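Long-range contact in rifamycin polyketide synthase (Amycolatopsis mediterranei, PDB 4LN9), which probably dehydrates the beta-hydroxyacyl polyketide intermediate in the terminal module of the synthase, being the dehydratase domain of that module: residues Q49-L61 and V110-G124. Residues are numbered along the deposited sequence; the frame is centred on the assembly and turned at random.
Sequences QSDGLVFTSRLSL and VPRRGGVRVQVALGG
Leu53, Phe55, Ser57 and Leu59 each exchange two backbone hydrogen bonds with Leu122, Val120, Val118 and Val116 respectively, which fixes strands 52-59 and 116-122 as antiparallel neighbours with axes at 157°. Of these eight bonds, Val118 N to Ser57 O is the shortest at 2.7 Å and nearly straight at hydrogen (178°), whereas its return partner, Ser57 N to Val118 O, is bent to 136°. On the face carrying these four pairs, Leu53 and Leu122 run side by side, with CD1 of Leu53 3.6 Å from CB of Leu122. Leu59 CD1 reaches diagonally to Val118 CG2 at 3.8 Å. Phe55 CB meets Val120 CB at 3.9 Å, while the ring end leads away from strand 116-122 to pack on Ala90 and Glu93 of helix 80-93. On the other face, Val54 CG2, anti to its own N, presses against Gln119 CG at 3.2 Å; the extended Gln119 chain carries NE2 to a hydrogen bond with Gln46 O of the second subunit. Farther along, the extended Arg58 chain lays one guanidinium face over Gly115 CA, which sits 3.6 Å above the plane and displaced toward its rim, while NH2 forms a salt bridge with Glu140. Beyond the strands, Leu61 CD1 meets Arg112 CD at 3.3 Å. A sheet with one face against a long helix and the other toward a second subunit fits the N-terminal hotdog of the double-hotdog dehydratase fold.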
ATOM      1  N   GLN A  49      10.759  -0.178   0.929  1.00 40.11           N
ATOM      2  CA  GLN A  49      11.617  -0.927   0.018  1.00 41.25           C
ATOM      3  C   GLN A  49      12.143  -0.025  -1.092  1.00 40.92           C
ATOM      4  O   GLN A  49      13.296  -0.143  -1.504  1.00 39.33           O
ATOM      5  CB  GLN A  49      10.871  -2.125  -0.576  1.00 40.31           C
ATOM      6  CG  GLN A  49      11.541  -2.739  -1.799  1.00 45.69           C
ATOM      7  CD  GLN A  49      12.781  -3.545  -1.453  1.00 56.85           C
ATOM      8  OE1 GLN A  49      13.415  -3.317  -0.423  1.00 60.53           O
ATOM      9  NE2 GLN A  49      13.160  -4.459  -2.340  1.00 54.93           N
ATOM     10  N   SER A  50      11.319   0.931  -1.512  1.00 34.72           N
ATOM     11  CA  SER A  50      11.655   1.789  -2.644  1.00 36.14           C
ATOM     12  C   SER A  50      11.722   3.270  -2.264  1.00 36.07           C
ATOM     13  O   SER A  50      12.037   4.116  -3.101  1.00 39.49           O
ATOM     14  CB  SER A  50      10.664   1.582  -3.791  1.00 39.19           C
ATOM     15  OG  SER A  50       9.390   2.112  -3.467  1.00 41.53           O
ATOM     16  N   ASP A  51      11.489   3.568  -0.988  1.00 36.80           N
ATOM     17  CA  ASP A  51      11.306   4.947  -0.533  1.00 44.14           C
ATOM     18  C   ASP A  51      10.194   5.643  -1.312  1.00 38.56           C
ATOM     19  O   ASP A  51      10.248   6.849  -1.554  1.00 39.42           O
ATOM     20  CB  ASP A  51      12.616   5.737  -0.646  1.00 44.55           C
ATOM     21  CG  ASP A  51      12.638   6.968   0.247  1.00 62.24           C
ATOM     22  OD1 ASP A  51      11.598   7.277   0.866  1.00 64.16           O
ATOM     23  OD2 ASP A  51      13.682   7.655   0.287  1.00 62.84           O
ATOM     24  N   GLY A  52       9.218   4.857  -1.758  1.00 30.92           N
ATOM     25  CA  GLY A  52       8.038   5.409  -2.405  1.00 34.75           C
ATOM     26  C   GLY A  52       6.876   5.431  -1.439  1.00 26.99           C
ATOM     27  O   GLY A  52       7.051   5.226  -0.237  1.00 30.55           O
ATOM     28  N   LEU A  53       5.677   5.619  -1.970  1.00 29.91           N
ATOM     29  CA  LEU A  53       4.481   5.413  -1.183  1.00 31.97           C
ATOM     30  C   LEU A  53       3.300   5.225  -2.109  1.00 29.79           C
ATOM     31  O   LEU A  53       3.423   5.355  -3.328  1.00 28.39           O
ATOM     32  CB  LEU A  53       4.235   6.599  -0.248  1.00 37.31           C
ATOM     33  CG  LEU A  53       4.105   7.979  -0.896  1.00 37.25           C
ATOM     34  CD1 LEU A  53       2.782   8.112  -1.638  1.00 38.27           C
ATOM     35  CD2 LEU A  53       4.249   9.071   0.152  1.00 42.00           C
ATOM     36  N   VAL A  54       2.201   4.757  -1.540  1.00 29.55           N
ATOM     37  CA  VAL A  54       1.040   4.446  -2.333  1.00 30.35           C
ATOM     38  C   VAL A  54      -0.235   4.843  -1.605  1.00 25.46           C
ATOM     39  O   VAL A  54      -0.315   4.758  -0.376  1.00 27.19           O
ATOM     40  CB  VAL A  54       1.009   2.959  -2.726  1.00 31.21           C
ATOM     41  CG1 VAL A  54       0.683   2.095  -1.518  1.00 30.85           C
ATOM     42  CG2 VAL A  54       0.002   2.729  -3.843  1.00 32.33           C
ATOM     43  N   PHE A  55      -1.096   5.543  -2.338  1.00 30.26           N
ATOM     44  CA  PHE A  55      -2.429   5.870  -1.866  1.00 29.77           C
ATOM     45  C   PHE A  55      -3.431   4.901  -2.476  1.00 21.71           C
ATOM     46  O   PHE A  55      -3.468   4.738  -3.696  1.00 26.81           O
ATOM     47  CB  PHE A  55      -2.793   7.294  -2.285  1.00 30.63           C
ATOM     48  CG  PHE A  55      -2.133   8.353  -1.456  1.00 31.73           C
ATOM     49  CD1 PHE A  55      -0.819   8.717  -1.693  1.00 32.35           C
ATOM     50  CD2 PHE A  55      -2.806   8.936  -0.395  1.00 37.79           C
ATOM     51  CE1 PHE A  55      -0.202   9.680  -0.919  1.00 34.67           C
ATOM     52  CE2 PHE A  55      -2.193   9.891   0.390  1.00 38.51           C
ATOM     53  CZ  PHE A  55      -0.894  10.276   0.118  1.00 37.42           C
ATOM     54  N   THR A  56      -4.388   4.472  -1.659  1.00 28.31           N
ATOM     55  CA  THR A  56      -5.456   3.591  -2.121  1.00 27.60           C
ATOM     56  C   THR A  56      -6.836   4.201  -1.895  1.00 30.94           C
ATOM     57  O   THR A  56      -7.075   4.874  -0.891  1.00 32.85           O
ATOM     58  CB  THR A  56      -5.404   2.215  -1.429  1.00 30.62           C
ATOM     59  OG1 THR A  56      -5.566   2.383  -0.015  1.00 37.74           O
ATOM     60  CG2 THR A  56      -4.076   1.526  -1.705  1.00 36.71           C
ATOM     61  N   SER A  57      -7.769   3.837  -2.769  1.00 29.97           N
ATOM     62  CA  SER A  57      -9.124   4.369  -2.731  1.00 31.72           C
ATOM     63  C   SER A  57     -10.095   3.406  -3.409  1.00 32.91           C
ATOM     64  O   SER A  57      -9.709   2.630  -4.283  1.00 31.26           O
ATOM     65  CB  SER A  57      -9.174   5.736  -3.415  1.00 34.55           C
ATOM     66  OG  SER A  57     -10.505   6.102  -3.732  1.00 41.12           O
ATOM     67  N   ARG A  58     -11.358   3.467  -2.999  1.00 31.16           N
ATOM     68  CA  ARG A  58     -12.449   2.861  -3.751  1.00 32.31           C
ATOM     69  C   ARG A  58     -13.513   3.911  -4.055  1.00 31.37           C
ATOM     70  O   ARG A  58     -14.125   4.460  -3.140  1.00 37.49           O
ATOM     71  CB  ARG A  58     -13.073   1.724  -2.936  1.00 35.49           C
ATOM     72  CG  ARG A  58     -14.262   1.065  -3.612  1.00 39.07           C
ATOM     73  CD  ARG A  58     -14.938   0.073  -2.682  1.00 41.38           C
ATOM     74  NE  ARG A  58     -16.008  -0.653  -3.357  1.00 39.95           N
ATOM     75  CZ  ARG A  58     -17.277  -0.262  -3.375  1.00 51.42           C
ATOM     76  NH1 ARG A  58     -17.647   0.831  -2.719  1.00 42.40           N
ATOM     77  NH2 ARG A  58     -18.181  -0.969  -4.038  1.00 55.02           N
ATOM     78  N   LEU A  59     -13.735   4.191  -5.335  1.00 29.00           N
ATOM     79  CA  LEU A  59     -14.748   5.166  -5.736  1.00 34.85           C
ATOM     80  C   LEU A  59     -16.018   4.471  -6.213  1.00 38.04           C
ATOM     81  O   LEU A  59     -15.956   3.481  -6.942  1.00 36.46           O
ATOM     82  CB  LEU A  59     -14.204   6.076  -6.837  1.00 34.25           C
ATOM     83  CG  LEU A  59     -12.883   6.777  -6.521  1.00 29.48           C
ATOM     84  CD1 LEU A  59     -12.455   7.660  -7.683  1.00 33.77           C
ATOM     85  CD2 LEU A  59     -13.003   7.590  -5.239  1.00 35.30           C
ATOM     86  N   SER A  60     -17.169   4.983  -5.791  1.00 40.39           N
ATOM     87  CA  SER A  60     -18.444   4.576  -6.374  1.00 40.54           C
ATOM     88  C   SER A  60     -19.367   5.780  -6.484  1.00 42.80           C
ATOM     89  O   SER A  60     -19.133   6.806  -5.845  1.00 37.56           O
ATOM     90  CB  SER A  60     -19.103   3.491  -5.520  1.00 38.94           C
ATOM     91  OG  SER A  60     -19.367   3.962  -4.210  1.00 44.89           O
ATOM     92  N   LEU A  61     -20.424   5.651  -7.277  1.00 41.24           N
ATOM     93  CA  LEU A  61     -21.429   6.699  -7.353  1.00 45.41           C
ATOM     94  C   LEU A  61     -22.270   6.790  -6.083  1.00 44.85           C
ATOM     95  O   LEU A  61     -22.743   7.869  -5.727  1.00 50.84           O
ATOM     96  CB  LEU A  61     -22.318   6.516  -8.584  1.00 41.41           C
ATOM     97  CG  LEU A  61     -21.646   6.893  -9.907  1.00 44.55           C
ATOM     98  CD1 LEU A  61     -22.672   7.014 -11.025  1.00 56.79           C
ATOM     99  CD2 LEU A  61     -20.851   8.182  -9.762  1.00 50.83           C
ATOM    100  N   VAL A 110     -16.066   5.962 -13.765  1.00 43.09           N
ATOM    101  CA  VAL A 110     -16.762   5.472 -12.580  1.00 45.79           C
ATOM    102  C   VAL A 110     -18.017   4.718 -13.003  1.00 54.83           C
ATOM    103  O   VAL A 110     -18.811   5.230 -13.793  1.00 50.21           O
ATOM    104  CB  VAL A 110     -17.159   6.624 -11.634  1.00 46.53           C
ATOM    105  CG1 VAL A 110     -17.718   6.071 -10.331  1.00 48.08           C
ATOM    106  CG2 VAL A 110     -15.964   7.527 -11.366  1.00 51.86           C
ATOM    107  N   PRO A 111     -18.132   3.452 -12.578  1.00 52.77           N
ATOM    108  CA  PRO A 111     -19.239   2.581 -12.975  1.00 53.98           C
ATOM    109  C   PRO A 111     -20.562   2.999 -12.333  1.00 48.38           C
ATOM    110  O   PRO A 111     -20.594   3.331 -11.148  1.00 52.17           O
ATOM    111  CB  PRO A 111     -18.806   1.207 -12.456  1.00 48.02           C
ATOM    112  CG  PRO A 111     -17.880   1.502 -11.325  1.00 53.07           C
ATOM    113  CD  PRO A 111     -17.165   2.767 -11.703  1.00 52.10           C
ATOM    114  N   ARG A 112     -21.643   2.977 -13.109  1.00 53.63           N
ATOM    115  CA  ARG A 112     -22.941   3.435 -12.616  1.00 61.71           C
ATOM    116  C   ARG A 112     -23.482   2.564 -11.480  1.00 54.88           C
ATOM    117  O   ARG A 112     -24.220   3.050 -10.624  1.00 59.87           O
ATOM    118  CB  ARG A 112     -23.965   3.539 -13.753  1.00 63.79           C
ATOM    119  CG  ARG A 112     -25.220   4.336 -13.408  1.00 68.98           C
ATOM    120  CD  ARG A 112     -24.913   5.797 -13.098  1.00 67.44           C
ATOM    121  NE  ARG A 112     -24.762   6.606 -14.309  1.00 71.55           N
ATOM    122  CZ  ARG A 112     -24.845   7.934 -14.339  1.00 70.34           C
ATOM    123  NH1 ARG A 112     -25.141   8.610 -13.238  1.00 56.04           N
ATOM    124  NH2 ARG A 112     -24.642   8.586 -15.478  1.00 54.76           N
ATOM    125  N   ARG A 113     -23.017   1.319 -11.399  1.00 49.86           N
ATOM    126  CA  ARG A 113     -23.107   0.570 -10.148  1.00 54.56           C
ATOM    127  C   ARG A 113     -21.837  -0.198  -9.796  1.00 55.57           C
ATOM    128  O   ARG A 113     -21.046  -0.548 -10.671  1.00 56.61           O
ATOM    129  CB  ARG A 113     -24.342  -0.345 -10.120  1.00 71.81           C
ATOM    130  CG  ARG A 113     -24.440  -1.359 -11.252  1.00 75.08           C
ATOM    131  CD  ARG A 113     -25.778  -2.090 -11.226  1.00 75.82           C
ATOM    132  NE  ARG A 113     -25.712  -3.353 -10.491  1.00 87.59           N
ATOM    133  CZ  ARG A 113     -26.263  -3.556  -9.298  1.00 87.94           C
ATOM    134  NH1 ARG A 113     -26.893  -2.567  -8.678  1.00 84.82           N
ATOM    135  NH2 ARG A 113     -26.157  -4.739  -8.708  1.00 87.91           N
ATOM    136  N   GLY A 114     -21.599  -0.358  -8.498  1.00 49.05           N
ATOM    137  CA  GLY A 114     -20.381  -0.996  -8.015  1.00 51.96           C
ATOM    138  C   GLY A 114     -19.305   0.015  -7.676  1.00 55.86           C
ATOM    139  O   GLY A 114     -19.583   1.204  -7.522  1.00 54.24           O
ATOM    140  N   GLY A 115     -18.072  -0.464  -7.539  1.00 50.81           N
ATOM    141  CA  GLY A 115     -16.945   0.405  -7.227  1.00 42.44           C
ATOM    142  C   GLY A 115     -15.805   0.226  -8.207  1.00 51.47           C
ATOM    143  O   GLY A 115     -15.805  -0.708  -9.009  1.00 43.16           O
ATOM    144  N   VAL A 116     -14.881   1.182  -8.212  1.00 40.71           N
ATOM    145  CA  VAL A 116     -13.604   0.991  -8.882  1.00 41.51           C
ATOM    146  C   VAL A 116     -12.461   1.306  -7.928  1.00 37.62           C
ATOM    147  O   VAL A 116     -12.545   2.241  -7.131  1.00 38.49           O
ATOM    148  CB  VAL A 116     -13.488   1.860 -10.150  1.00 41.15           C
ATOM    149  CG1 VAL A 116     -13.645   3.334  -9.805  1.00 36.68           C
ATOM    150  CG2 VAL A 116     -12.164   1.605 -10.853  1.00 40.60           C
ATOM    151  N   ARG A 117     -11.507   0.381  -7.853  1.00 36.99           N
ATOM    152  CA  ARG A 117     -10.366   0.550  -6.965  1.00 34.57           C
ATOM    153  C   ARG A 117      -9.382   1.509  -7.622  1.00 31.07           C
ATOM    154  O   ARG A 117      -9.178   1.455  -8.833  1.00 34.70           O
ATOM    155  CB  ARG A 117      -9.696  -0.802  -6.715  1.00 34.01           C
ATOM    156  CG  ARG A 117      -8.515  -0.744  -5.762  1.00 40.12           C
ATOM    157  CD  ARG A 117      -8.004  -2.137  -5.432  1.00 40.37           C
ATOM    158  NE  ARG A 117      -8.895  -2.842  -4.515  1.00 41.38           N
ATOM    159  CZ  ARG A 117      -8.833  -4.146  -4.271  1.00 46.05           C
ATOM    160  NH1 ARG A 117      -7.937  -4.896  -4.896  1.00 35.24           N
ATOM    161  NH2 ARG A 117      -9.685  -4.705  -3.421  1.00 45.54           N
ATOM    162  N   VAL A 118      -8.906   2.493  -6.862  1.00 30.88           N
ATOM    163  CA  VAL A 118      -7.979   3.479  -7.409  1.00 29.29           C
ATOM    164  C   VAL A 118      -6.659   3.487  -6.654  1.00 25.76           C
ATOM    165  O   VAL A 118      -6.618   3.240  -5.449  1.00 27.96           O
ATOM    166  CB  VAL A 118      -8.576   4.900  -7.408  1.00 27.87           C
ATOM    167  CG1 VAL A 118      -7.562   5.899  -7.947  1.00 25.74           C
ATOM    168  CG2 VAL A 118      -9.855   4.937  -8.232  1.00 35.09           C
ATOM    169  N   GLN A 119      -5.570   3.704  -7.378  1.00 28.03           N
ATOM    170  CA  GLN A 119      -4.271   3.746  -6.742  1.00 28.68           C
ATOM    171  C   GLN A 119      -3.420   4.892  -7.264  1.00 20.84           C
ATOM    172  O   GLN A 119      -3.321   5.105  -8.471  1.00 26.32           O
ATOM    173  CB  GLN A 119      -3.544   2.417  -6.918  1.00 26.46           C
ATOM    174  CG  GLN A 119      -2.318   2.292  -6.033  1.00 30.03           C
ATOM    175  CD  GLN A 119      -1.642   0.948  -6.174  1.00 33.83           C
ATOM    176  OE1 GLN A 119      -0.516   0.857  -6.660  1.00 34.37           O
ATOM    177  NE2 GLN A 119      -2.302  -0.101  -5.692  1.00 32.89           N
ATOM    178  N   VAL A 120      -2.841   5.658  -6.344  1.00 26.71           N
ATOM    179  CA  VAL A 120      -1.854   6.658  -6.717  1.00 26.34           C
ATOM    180  C   VAL A 120      -0.480   6.217  -6.250  1.00 21.94           C
ATOM    181  O   VAL A 120      -0.251   6.028  -5.056  1.00 26.85           O
ATOM    182  CB  VAL A 120      -2.178   8.033  -6.107  1.00 30.12           C
ATOM    183  CG1 VAL A 120      -1.309   9.110  -6.739  1.00 26.68           C
ATOM    184  CG2 VAL A 120      -3.653   8.356  -6.291  1.00 27.11           C
ATOM    185  N   ALA A 121       0.405   5.964  -7.206  1.00 26.86           N
ATOM    186  CA  ALA A 121       1.728   5.453  -6.889  1.00 29.97           C
ATOM    187  C   ALA A 121       2.793   6.527  -7.059  1.00 21.67           C
ATOM    188  O   ALA A 121       3.009   7.037  -8.160  1.00 26.93           O
ATOM    189  CB  ALA A 121       2.051   4.234  -7.740  1.00 29.61           C
ATOM    190  N   LEU A 122       3.540   6.761  -5.987  1.00 27.07           N
ATOM    191  CA  LEU A 122       4.602   7.755  -5.970  1.00 30.57           C
ATOM    192  C   LEU A 122       5.948   7.052  -5.853  1.00 29.78           C
ATOM    193  O   LEU A 122       6.196   6.330  -4.887  1.00 29.80           O
ATOM    194  CB  LEU A 122       4.413   8.700  -4.780  1.00 29.24           C
ATOM    195  CG  LEU A 122       5.215  10.001  -4.799  1.00 38.46           C
ATOM    196  CD1 LEU A 122       4.838  10.844  -6.008  1.00 31.72           C
ATOM    197  CD2 LEU A 122       5.000  10.781  -3.511  1.00 35.64           C
ATOM    198  N   GLY A 123       6.797   7.227  -6.860  1.00 32.02           N
ATOM    199  CA  GLY A 123       8.096   6.565  -6.885  1.00 33.99           C
ATOM    200  C   GLY A 123       9.064   7.167  -5.887  1.00 34.58           C
ATOM    201  O   GLY A 123       8.778   8.194  -5.271  1.00 32.59           O
ATOM    202  N   GLY A 124      10.216   6.525  -5.721  1.00 33.26           N
ATOM    203  CA  GLY A 124      11.258   7.051  -4.848  1.00 33.02           C
ATOM    204  C   GLY A 124      11.903   8.279  -5.456  1.00 27.84           C
ATOM    205  O   GLY A 124      11.800   8.506  -6.660  1.00 34.12           O
TER